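Local coordinates for protein inositol-3-phosphate synthase (Caenorhabditis elegans, PDB 1VKO) that binds nicotinamide-adenine-dinucleotide through a Rossmann-type domain and, by name, is an inositol-3-phosphate synthase of the myo-inositol-1-phosphate synthase family, at residues 159-163 / 210-214; 196-202 / 279-285; 249-255 / 300-304. The contacts are given in a common frame with arbitrary orientation. Residues are numbered along the deposited sequence.

Interaction 1. Residues 159-163 / 210-214; sequences WDISD and RANNV. With NAD (nicotinamide-adenine-dinucleotide), chain G.
Where strand 154-159 of the parallel Rossmann sheet ends, its chain runs out as 159-163 and meets a second loop, 210-214; beyond W159, the last residue of the strand, both segments are irregular loop, and the closest CA pair is I161 with N213, 4.5 Å apart. W159 is still extended and takes rotamer m, its indole leading away from 210-214 to F285, which it meets edge-to-face. D160 carries the classic Rossmann task, an acid just past the second strand of the parallel sheet holding the adenosine ribose of NAD: NAD O2B donates a very short hydrogen bond to D160 OD1 (2.5 Å) and NAD O3B one to D160 OD2 (2.7 Å). The same D160 OD1 accepts from S162 N at 3.0 Å, closing an Asx turn, while D160 O accepts from ND2 of N213 (chi1 t) at 2.8 Å. I161 then bends (phi/psi -62/-16) and aims its carbonyl at two consecutive amides, with weak hydrogen bonds to I161 O from N212 N at 2.9 Å and N213 N at 2.8 Å; its p,t side chain lays CD1 3.9 Å from A211 CB. S162 CB rests 3.9 Å from R210 CG, and S162 OG is hydrogen-bonded to R172 NH1. D163 and N212 are both p: D163 N donates to N212 OD1 at 2.9 Å, and D163 OD1 receives a weak bond from N212 ND2, also 2.9 Å. The R210 guanidinium has NAD C3B over one face, and R210 NH1 reaches NAD O2B weakly at 3.3 Å. In the fold, 159-163 leads from strand 154-159, beside strand 77-82, to helix 168-173; the loop 210-214 precedes helix 220-238.

Interaction 2. Residues 196-202 / 279-285; sequences SIYYPDF and VSPSNIF. With NAD (nicotinamide-adenine-dinucleotide), chain G.
A phenylalanine ring laid over the residue that starts a helix is the striking feature here: S280 CA stands 3.8 Å from the F202 ring centroid, only 13° off the ring normal, a CH-pi contact over the face, and P281 CD makes a second, off-centre one at 4.2 Å. The contact belongs to the Rossmann-type NAD domain, joining the 196-202 loop to V279, the N-cap S280 and the start of helix 281-291. The loop is extended from S196 to Y199, then turns through the 3-10 segment 200-202, where F202 N donates to Y199 O at 2.8 Å. CA atoms come nearest at I197 with P281, 5.9 Å, and F202 with S280, 6.7 Å. I197, Y199 and F202 all take rotamer m for chi1 and point their CB toward the helix start. I197 is wedged between three apolar side chains, with CG2 4.0 Å from P281 CB, and CD1 3.6 Å from I284 CG2 and 3.8 Å from F285 CE2. Y199 CD2 lies 3.4 Å from P281 CG, I284 CD1 sits at the edge of the tyrosine ring, and the hydroxyl bonds to H223 of helix 220-238. On the helix side S280 N donates to N283 OD1 at 3.2 Å, tying the cap to the first turn. This apolar packing backs a polar adenine site: I197 O accepts a weak bond from NAD N6A at 2.9 Å. S196 OG, 2.9 Å from F285 CZ at the ring edge, donates to NAD N1A, also at 2.9 Å.

Interaction 3. Residues 249-255 / 300-304; sequences ANTERYT and SPQNT. With NAD (nicotinamide-adenine-dinucleotide), chain G.
Two loops that follow adjacent parallel strands of the Rossmann sheet, 242-247 and 295-298, run side by side; the end-to-end directions of 249-255 and 300-303 are 16° apart, and CA pairs close at T251 with S300 (5.7 Å) and Y254 with Q302 (5.2 Å). Segment 249-255 is largely extended, whereas 300-304 bends at P301 and again at N303; neither is a regular strand. Across the two loops, two side-chain carbonyls accept from backbone amides: OE1 of Q302, chi1 p, from E252 N (3.2 Å), and OD1 of N303, also p and the centre of an inverse gamma turn, from T255 N (3.1 Å). N303 CB also lies over the Y254 ring, 4.0 Å from its centroid. A water spans Y254 OH and P301 O, 2.7 Å from each. E252 OE1 is satisfied by S282 and S280 of the neighbouring helix start, while R253 bonds to D201 O and forms a salt bridge with E278. At the cofactor end, NAD O3D gathers three partners: it donates to A249 O at 3.1 Å and is hydrogen-bonded to T251 OG1 at 2.6 Å and S300 OG at 3.0 Å. N250 ND2 adds a weak 3.5 Å bond to NAD O1A. The chemistry implies that both loops jointly fix one ribose hydroxyl on the nicotinamide side of NAD.

All three contacts sit on the same side of the chain's centre, around one NAD in the Rossmann-type domain. Interaction 1 lies by the adenosine ribose, interaction 2 by the adenine and interaction 3 by the nicotinamide ribose. The centres of interactions 1 and 2 are about 13 Å apart. Those of interactions 2 and 3 are about 10 Å apart. Interactions 1 and 3, with centres about 18 Å apart, do not touch. Interaction 2 therefore joins the others: N213 and W159 reach S196 and F285, and F202 and S282 reach R253 and T304. Along the chain its segments alternate with those of both neighbours. Loops after strands 154-159, 242-247 and 295-298, with the long connection between helices 178-188 and 220-238, thus line part of one NAD pocket.

Interaction 1. Residues 159-163 / 210-214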
# COMPACT_ATOMS: atom_id res chain seq x y z
N TRP A 159 10.60 24.37 -30.20
CA TRP A 159 12.05 24.33 -30.15
C TRP A 159 12.62 23.23 -29.26
O TRP A 159 12.01 22.84 -28.27
CB TRP A 159 12.58 25.63 -29.61
CG TRP A 159 12.12 26.87 -30.32
CD1 TRP A 159 12.78 27.54 -31.31
CD2 TRP A 159 10.94 27.62 -30.03
NE1 TRP A 159 12.06 28.65 -31.68
CE2 TRP A 159 10.92 28.72 -30.91
CE3 TRP A 159 9.87 27.46 -29.14
CZ2 TRP A 159 9.89 29.68 -30.91
CZ3 TRP A 159 8.87 28.41 -29.11
CH2 TRP A 159 8.88 29.50 -30.00
N ASP A 160 13.81 22.77 -29.58
CA ASP A 160 14.47 21.85 -28.70
C ASP A 160 15.96 21.92 -28.85
O ASP A 160 16.44 21.94 -29.97
CB ASP A 160 14.00 20.43 -28.93
CG ASP A 160 14.04 19.59 -27.64
OD1 ASP A 160 15.11 19.47 -27.04
OD2 ASP A 160 13.04 19.04 -27.15
N ILE A 161 16.69 21.94 -27.73
CA ILE A 161 18.15 21.86 -27.74
C ILE A 161 18.65 20.53 -28.36
O ILE A 161 19.82 20.42 -28.73
CB ILE A 161 18.74 22.07 -26.34
CG1 ILE A 161 18.31 20.94 -25.38
CG2 ILE A 161 18.36 23.47 -25.80
CD1 ILE A 161 19.02 20.93 -23.97
N SER A 162 17.77 19.54 -28.49
CA SER A 162 18.10 18.27 -29.16
C SER A 162 17.50 18.22 -30.55
O SER A 162 16.30 18.48 -30.72
CB SER A 162 17.56 17.08 -28.38
OG SER A 162 17.87 15.90 -29.11
N ASP A 163 18.29 17.87 -31.55
CA ASP A 163 17.76 17.94 -32.93
C ASP A 163 16.98 16.71 -33.39
O ASP A 163 16.44 16.70 -34.52
CB ASP A 163 18.86 18.32 -33.95
CG ASP A 163 19.87 17.23 -34.15
OD1 ASP A 163 19.91 16.30 -33.32
OD2 ASP A 163 20.66 17.23 -35.11
N ARG A 210 23.08 16.19 -24.54
CA ARG A 210 21.85 16.20 -25.34
C ARG A 210 21.73 17.45 -26.23
O ARG A 210 20.98 17.46 -27.21
CB ARG A 210 20.63 16.07 -24.41
CG ARG A 210 19.26 16.12 -25.06
CD ARG A 210 18.13 16.41 -24.09
NE ARG A 210 17.51 15.17 -23.64
CZ ARG A 210 16.44 14.60 -24.20
NH1 ARG A 210 15.85 15.18 -25.26
NH2 ARG A 210 15.97 13.46 -23.70
N ALA A 211 22.50 18.47 -25.90
CA ALA A 211 22.32 19.78 -26.49
C ALA A 211 23.17 19.97 -27.74
O ALA A 211 24.33 20.38 -27.65
CB ALA A 211 22.62 20.85 -25.45
N ASN A 212 22.59 19.63 -28.91
CA ASN A 212 23.27 19.73 -30.17
C ASN A 212 22.51 20.57 -31.20
O ASN A 212 22.81 20.54 -32.38
CB ASN A 212 23.53 18.32 -30.71
CG ASN A 212 22.30 17.68 -31.35
OD1 ASN A 212 21.16 18.17 -31.24
ND2 ASN A 212 22.53 16.58 -32.05
N ASN A 213 21.51 21.31 -30.74
CA ASN A 213 20.59 22.12 -31.56
C ASN A 213 20.42 23.48 -30.87
O ASN A 213 19.33 23.81 -30.41
CB ASN A 213 19.24 21.40 -31.64
CG ASN A 213 18.39 21.81 -32.82
OD1 ASN A 213 18.91 22.18 -33.87
ND2 ASN A 213 17.06 21.74 -32.67
N VAL A 214 21.50 24.26 -30.77
CA VAL A 214 21.45 25.56 -30.08
C VAL A 214 21.78 26.80 -30.93
O VAL A 214 22.66 26.76 -31.78
CB VAL A 214 22.25 25.57 -28.72
CG1 VAL A 214 22.37 24.16 -28.13
CG2 VAL A 214 23.59 26.22 -28.83
PA NAD G . 11.72 15.73 -21.03
O1A NAD G . 13.13 15.69 -20.70
O2A NAD G . 11.35 14.47 -21.70
O5B NAD G . 11.48 17.02 -21.93
C5B NAD G . 12.38 18.09 -21.87
C4B NAD G . 12.78 18.43 -23.29
O4B NAD G . 13.10 19.80 -23.35
C3B NAD G . 14.00 17.68 -23.74
O3B NAD G . 13.77 17.43 -25.12
C2B NAD G . 15.13 18.67 -23.69
O2B NAD G . 15.86 18.45 -24.90
C1B NAD G . 14.40 20.00 -23.82
N9A NAD G . 15.02 21.24 -23.30
C8A NAD G . 15.77 21.45 -22.18
N7A NAD G . 16.12 22.75 -22.14
C5A NAD G . 15.63 23.41 -23.20
C6A NAD G . 15.72 24.73 -23.67
N6A NAD G . 16.45 25.69 -23.07
N1A NAD G . 15.10 25.06 -24.85
C2A NAD G . 14.43 24.11 -25.57
N3A NAD G . 14.39 22.83 -25.12
C4A NAD G . 14.96 22.46 -23.96
O3 NAD G . 10.79 16.02 -19.73
PN NAD G . 9.20 15.95 -19.85
O1N NAD G . 8.86 16.22 -21.28
O2N NAD G . 8.77 14.70 -19.24
O5D NAD G . 8.64 17.25 -19.06
C5D NAD G . 9.20 18.54 -19.29
C4D NAD G . 8.96 19.54 -18.14
O4D NAD G . 7.62 19.51 -17.74
C3D NAD G . 9.80 19.27 -16.89
O3D NAD G . 10.25 20.49 -16.37
C2D NAD G . 8.78 18.78 -15.89
O2D NAD G . 9.06 19.09 -14.53
C1D NAD G . 7.56 19.53 -16.33
N1N NAD G . 6.43 18.84 -15.71
C2N NAD G . 6.17 17.55 -16.05
C3N NAD G . 5.11 16.91 -15.43
C7N NAD G . 4.64 15.67 -16.09
O7N NAD G . 5.40 15.24 -17.20
N7N NAD G . 3.54 15.05 -15.64
C4N NAD G . 4.31 17.57 -14.49
C5N NAD G . 4.60 18.88 -14.15
C6N NAD G . 5.69 19.51 -14.77

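Interaction 2. Residues 196-202 / 279-285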
# COMPACT_ATOMS: atom_id res chain seq x y z
N SER A 196 17.27 25.97 -30.03
CA SER A 196 16.83 26.80 -28.93
C SER A 196 17.97 27.51 -28.25
O SER A 196 19.13 27.34 -28.60
CB SER A 196 16.09 25.96 -27.87
OG SER A 196 15.07 26.74 -27.27
N ILE A 197 17.61 28.30 -27.24
CA ILE A 197 18.55 28.99 -26.38
C ILE A 197 18.99 27.93 -25.40
O ILE A 197 18.15 27.23 -24.87
CB ILE A 197 17.80 30.11 -25.66
CG1 ILE A 197 17.18 31.06 -26.67
CG2 ILE A 197 18.70 30.90 -24.71
CD1 ILE A 197 16.23 32.04 -26.04
N TYR A 198 20.30 27.81 -25.16
CA TYR A 198 20.83 26.90 -24.15
C TYR A 198 21.77 27.66 -23.23
O TYR A 198 22.86 28.03 -23.65
CB TYR A 198 21.57 25.75 -24.86
CG TYR A 198 22.29 24.77 -23.94
CD1 TYR A 198 21.69 24.31 -22.78
CD2 TYR A 198 23.56 24.30 -24.25
CE1 TYR A 198 22.33 23.43 -21.95
CE2 TYR A 198 24.20 23.41 -23.41
CZ TYR A 198 23.57 22.97 -22.27
OH TYR A 198 24.18 22.10 -21.41
N TYR A 199 21.40 27.90 -21.98
CA TYR A 199 22.34 28.48 -21.02
C TYR A 199 22.65 27.42 -19.94
O TYR A 199 21.88 27.26 -18.98
CB TYR A 199 21.82 29.79 -20.39
CG TYR A 199 21.41 30.90 -21.37
CD1 TYR A 199 21.96 30.99 -22.65
CD2 TYR A 199 20.52 31.88 -20.98
CE1 TYR A 199 21.59 32.00 -23.52
CE2 TYR A 199 20.14 32.89 -21.84
CZ TYR A 199 20.67 32.95 -23.11
OH TYR A 199 20.28 33.98 -23.97
N PRO A 200 23.76 26.69 -20.09
CA PRO A 200 23.98 25.45 -19.33
C PRO A 200 23.65 25.60 -17.84
O PRO A 200 23.07 24.70 -17.21
CB PRO A 200 25.47 25.20 -19.52
CG PRO A 200 25.77 25.81 -20.87
CD PRO A 200 24.90 27.02 -20.96
N ASP A 201 24.00 26.75 -17.30
CA ASP A 201 23.84 27.13 -15.89
C ASP A 201 22.40 27.19 -15.32
O ASP A 201 22.21 27.22 -14.07
CB ASP A 201 24.62 28.44 -15.64
CG ASP A 201 24.68 29.39 -16.91
OD1 ASP A 201 24.94 28.92 -18.07
OD2 ASP A 201 24.50 30.64 -16.84
N PHE A 202 21.38 27.20 -16.19
CA PHE A 202 19.97 27.21 -15.72
C PHE A 202 19.30 25.84 -15.61
O PHE A 202 18.19 25.77 -15.10
CB PHE A 202 19.09 28.21 -16.51
CG PHE A 202 19.36 29.68 -16.19
CD1 PHE A 202 20.39 30.36 -16.82
CD2 PHE A 202 18.59 30.37 -15.26
CE1 PHE A 202 20.69 31.69 -16.50
CE2 PHE A 202 18.87 31.71 -14.96
CZ PHE A 202 19.91 32.36 -15.59
N VAL A 279 19.29 36.19 -16.24
CA VAL A 279 18.18 36.23 -17.19
C VAL A 279 18.15 34.87 -17.88
O VAL A 279 19.06 34.52 -18.61
CB VAL A 279 18.36 37.39 -18.21
CG1 VAL A 279 17.32 37.32 -19.33
CG2 VAL A 279 18.28 38.72 -17.50
N SER A 280 17.10 34.10 -17.60
CA SER A 280 17.01 32.72 -18.05
C SER A 280 16.55 32.60 -19.49
O SER A 280 15.93 33.51 -20.03
CB SER A 280 16.05 31.94 -17.15
OG SER A 280 14.70 32.12 -17.54
N PRO A 281 16.82 31.44 -20.10
CA PRO A 281 16.25 31.07 -21.39
C PRO A 281 14.73 31.19 -21.36
O PRO A 281 14.12 31.62 -22.35
CB PRO A 281 16.64 29.61 -21.51
CG PRO A 281 17.98 29.57 -20.79
CD PRO A 281 17.72 30.38 -19.59
N SER A 282 14.11 30.81 -20.23
CA SER A 282 12.67 30.88 -20.12
C SER A 282 12.18 32.29 -20.00
O SER A 282 11.04 32.54 -20.34
CB SER A 282 12.12 30.02 -18.99
OG SER A 282 12.31 30.63 -17.73
N ASN A 283 13.02 33.22 -19.55
CA ASN A 283 12.67 34.65 -19.54
C ASN A 283 12.62 35.17 -20.97
O ASN A 283 11.76 35.96 -21.30
CB ASN A 283 13.72 35.46 -18.80
CG ASN A 283 13.58 35.39 -17.26
OD1 ASN A 283 14.52 35.71 -16.55
ND2 ASN A 283 12.42 35.00 -16.76
N ILE A 284 13.56 34.73 -21.81
CA ILE A 284 13.69 35.23 -23.17
C ILE A 284 12.52 34.74 -24.02
O ILE A 284 11.86 35.56 -24.65
CB ILE A 284 15.10 34.93 -23.79
CG1 ILE A 284 16.17 35.74 -23.02
CG2 ILE A 284 15.16 35.40 -25.22
CD1 ILE A 284 17.56 35.17 -23.06
N PHE A 285 12.22 33.44 -24.00
CA PHE A 285 10.95 33.00 -24.55
C PHE A 285 9.76 33.80 -24.04
O PHE A 285 8.96 34.25 -24.84
CB PHE A 285 10.72 31.51 -24.34
CG PHE A 285 11.59 30.64 -25.15
CD1 PHE A 285 11.23 30.32 -26.47
CD2 PHE A 285 12.79 30.14 -24.64
CE1 PHE A 285 12.06 29.48 -27.26
CE2 PHE A 285 13.64 29.29 -25.42
CZ PHE A 285 13.27 28.96 -26.75
PA NAD G . 11.72 15.73 -21.03
O1A NAD G . 13.13 15.69 -20.70
O2A NAD G . 11.35 14.47 -21.70
O5B NAD G . 11.48 17.02 -21.93
C5B NAD G . 12.38 18.09 -21.87
C4B NAD G . 12.78 18.43 -23.29
O4B NAD G . 13.10 19.80 -23.35
C3B NAD G . 14.00 17.68 -23.74
O3B NAD G . 13.77 17.43 -25.12
C2B NAD G . 15.13 18.67 -23.69
O2B NAD G . 15.86 18.45 -24.90
C1B NAD G . 14.40 20.00 -23.82
N9A NAD G . 15.02 21.24 -23.30
C8A NAD G . 15.77 21.45 -22.18
N7A NAD G . 16.12 22.75 -22.14
C5A NAD G . 15.63 23.41 -23.20
C6A NAD G . 15.72 24.73 -23.67
N6A NAD G . 16.45 25.69 -23.07
N1A NAD G . 15.10 25.06 -24.85
C2A NAD G . 14.43 24.11 -25.57
N3A NAD G . 14.39 22.83 -25.12
C4A NAD G . 14.96 22.46 -23.96
O3 NAD G . 10.79 16.02 -19.73
PN NAD G . 9.20 15.95 -19.85
O1N NAD G . 8.86 16.22 -21.28
O2N NAD G . 8.77 14.70 -19.24
O5D NAD G . 8.64 17.25 -19.06
C5D NAD G . 9.20 18.54 -19.29
C4D NAD G . 8.96 19.54 -18.14
O4D NAD G . 7.62 19.51 -17.74
C3D NAD G . 9.80 19.27 -16.89
O3D NAD G . 10.25 20.49 -16.37
C2D NAD G . 8.78 18.78 -15.89
O2D NAD G . 9.06 19.09 -14.53
C1D NAD G . 7.56 19.53 -16.33
N1N NAD G . 6.43 18.84 -15.71
C2N NAD G . 6.17 17.55 -16.05
C3N NAD G . 5.11 16.91 -15.43
C7N NAD G . 4.64 15.67 -16.09
O7N NAD G . 5.40 15.24 -17.20
N7N NAD G . 3.54 15.05 -15.64
C4N NAD G . 4.31 17.57 -14.49
C5N NAD G . 4.60 18.88 -14.15
C6N NAD G . 5.69 19.51 -14.77

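Interaction 3. Residues 249-255 / 300-304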
# COMPACT_ATOMS: atom_id res chain seq x y z
N ALA A 249 9.92 22.29 -21.52
CA ALA A 249 11.31 21.85 -21.48
C ALA A 249 11.80 21.62 -20.02
O ALA A 249 11.04 21.74 -19.09
CB ALA A 249 12.19 22.89 -22.18
N ASN A 250 13.06 21.26 -19.83
CA ASN A 250 13.52 20.90 -18.50
C ASN A 250 13.39 22.02 -17.51
O ASN A 250 13.50 23.20 -17.85
CB ASN A 250 14.94 20.34 -18.51
CG ASN A 250 15.01 19.00 -19.21
OD1 ASN A 250 15.33 18.94 -20.41
ND2 ASN A 250 14.59 17.93 -18.51
N THR A 251 13.07 21.62 -16.29
CA THR A 251 12.97 22.51 -15.18
C THR A 251 14.29 23.24 -15.09
O THR A 251 15.33 22.60 -14.95
CB THR A 251 12.75 21.61 -13.96
OG1 THR A 251 11.45 21.06 -14.08
CG2 THR A 251 12.68 22.42 -12.67
N GLU A 252 14.24 24.56 -15.21
CA GLU A 252 15.38 25.45 -14.90
C GLU A 252 15.41 25.69 -13.39
O GLU A 252 14.42 25.45 -12.71
CB GLU A 252 15.20 26.84 -15.56
CG GLU A 252 15.01 26.78 -17.07
CD GLU A 252 14.93 28.15 -17.75
OE1 GLU A 252 14.22 29.09 -17.30
OE2 GLU A 252 15.58 28.26 -18.80
N ARG A 253 16.54 26.17 -12.86
CA ARG A 253 16.52 26.76 -11.51
C ARG A 253 15.83 28.13 -11.53
O ARG A 253 15.51 28.68 -12.60
CB ARG A 253 17.95 26.92 -10.95
CG ARG A 253 18.83 27.83 -11.80
CD ARG A 253 20.13 28.23 -11.16
NE ARG A 253 20.97 29.05 -12.04
CZ ARG A 253 20.97 30.39 -12.09
NH1 ARG A 253 20.13 31.12 -11.33
NH2 ARG A 253 21.80 31.01 -12.93
N TYR A 254 15.59 28.64 -10.34
CA TYR A 254 15.04 29.96 -10.12
C TYR A 254 16.11 31.00 -10.45
O TYR A 254 17.27 30.81 -10.19
CB TYR A 254 14.69 30.08 -8.64
CG TYR A 254 13.27 29.69 -8.29
CD1 TYR A 254 12.73 28.49 -8.74
CD2 TYR A 254 12.47 30.53 -7.53
CE1 TYR A 254 11.44 28.15 -8.46
CE2 TYR A 254 11.17 30.17 -7.21
CZ TYR A 254 10.67 28.96 -7.67
OH TYR A 254 9.36 28.59 -7.38
N THR A 255 15.70 32.12 -11.01
CA THR A 255 16.54 33.30 -11.13
C THR A 255 16.48 34.04 -9.78
O THR A 255 15.61 33.73 -8.96
CB THR A 255 15.90 34.20 -12.21
OG1 THR A 255 15.91 33.51 -13.47
CG2 THR A 255 16.72 35.43 -12.48
N SER A 300 6.45 24.45 -16.09
CA SER A 300 7.51 23.99 -15.19
C SER A 300 7.56 24.84 -13.91
O SER A 300 6.88 25.88 -13.81
CB SER A 300 8.86 24.00 -15.90
OG SER A 300 8.87 23.11 -16.99
N PRO A 301 8.31 24.36 -12.92
CA PRO A 301 8.42 25.02 -11.63
C PRO A 301 9.15 26.36 -11.60
O PRO A 301 8.89 27.12 -10.67
CB PRO A 301 9.23 24.01 -10.79
CG PRO A 301 8.99 22.75 -11.43
CD PRO A 301 9.01 23.07 -12.92
N GLN A 302 10.04 26.66 -12.57
CA GLN A 302 10.85 27.88 -12.44
C GLN A 302 10.02 29.15 -12.42
O GLN A 302 8.89 29.17 -12.93
CB GLN A 302 11.94 28.01 -13.47
CG GLN A 302 11.43 28.33 -14.88
CD GLN A 302 11.32 27.10 -15.71
OE1 GLN A 302 11.35 25.99 -15.16
NE2 GLN A 302 11.21 27.25 -17.03
N ASN A 303 10.61 30.20 -11.84
CA ASN A 303 9.91 31.48 -11.62
C ASN A 303 9.96 32.46 -12.80
O ASN A 303 10.19 33.66 -12.62
CB ASN A 303 10.32 32.13 -10.30
CG ASN A 303 11.79 32.44 -10.22
OD1 ASN A 303 12.62 31.65 -10.62
ND2 ASN A 303 12.12 33.61 -9.68
N THR A 304 9.69 31.93 -14.00
CA THR A 304 9.76 32.70 -15.21
C THR A 304 8.97 34.01 -15.12
O THR A 304 9.47 35.07 -15.52
CB THR A 304 9.25 31.90 -16.41
OG1 THR A 304 9.99 30.67 -16.58
CG2 THR A 304 9.55 32.70 -17.68
PA NAD G . 11.72 15.73 -21.03
O1A NAD G . 13.13 15.69 -20.70
O2A NAD G . 11.35 14.47 -21.70
O5B NAD G . 11.48 17.02 -21.93
C5B NAD G . 12.38 18.09 -21.87
C4B NAD G . 12.78 18.43 -23.29
O4B NAD G . 13.10 19.80 -23.35
C3B NAD G . 14.00 17.68 -23.74
O3B NAD G . 13.77 17.43 -25.12
C2B NAD G . 15.13 18.67 -23.69
O2B NAD G . 15.86 18.45 -24.90
C1B NAD G . 14.40 20.00 -23.82
N9A NAD G . 15.02 21.24 -23.30
C8A NAD G . 15.77 21.45 -22.18
N7A NAD G . 16.12 22.75 -22.14
C5A NAD G . 15.63 23.41 -23.20
C6A NAD G . 15.72 24.73 -23.67
N6A NAD G . 16.45 25.69 -23.07
N1A NAD G . 15.10 25.06 -24.85
C2A NAD G . 14.43 24.11 -25.57
N3A NAD G . 14.39 22.83 -25.12
C4A NAD G . 14.96 22.46 -23.96
O3 NAD G . 10.79 16.02 -19.73
PN NAD G . 9.20 15.95 -19.85
O1N NAD G . 8.86 16.22 -21.28
O2N NAD G . 8.77 14.70 -19.24
O5D NAD G . 8.64 17.25 -19.06
C5D NAD G . 9.20 18.54 -19.29
C4D NAD G . 8.96 19.54 -18.14
O4D NAD G . 7.62 19.51 -17.74
C3D NAD G . 9.80 19.27 -16.89
O3D NAD G . 10.25 20.49 -16.37
C2D NAD G . 8.78 18.78 -15.89
O2D NAD G . 9.06 19.09 -14.53
C1D NAD G . 7.56 19.53 -16.33
N1N NAD G . 6.43 18.84 -15.71
C2N NAD G . 6.17 17.55 -16.05
C3N NAD G . 5.11 16.91 -15.43
C7N NAD G . 4.64 15.67 -16.09
O7N NAD G . 5.40 15.24 -17.20
N7N NAD G . 3.54 15.05 -15.64
C4N NAD G . 4.31 17.57 -14.49
C5N NAD G . 4.60 18.88 -14.15
C6N NAD G . 5.69 19.51 -14.77
O HOH W 1 8.06 26.38 -8.17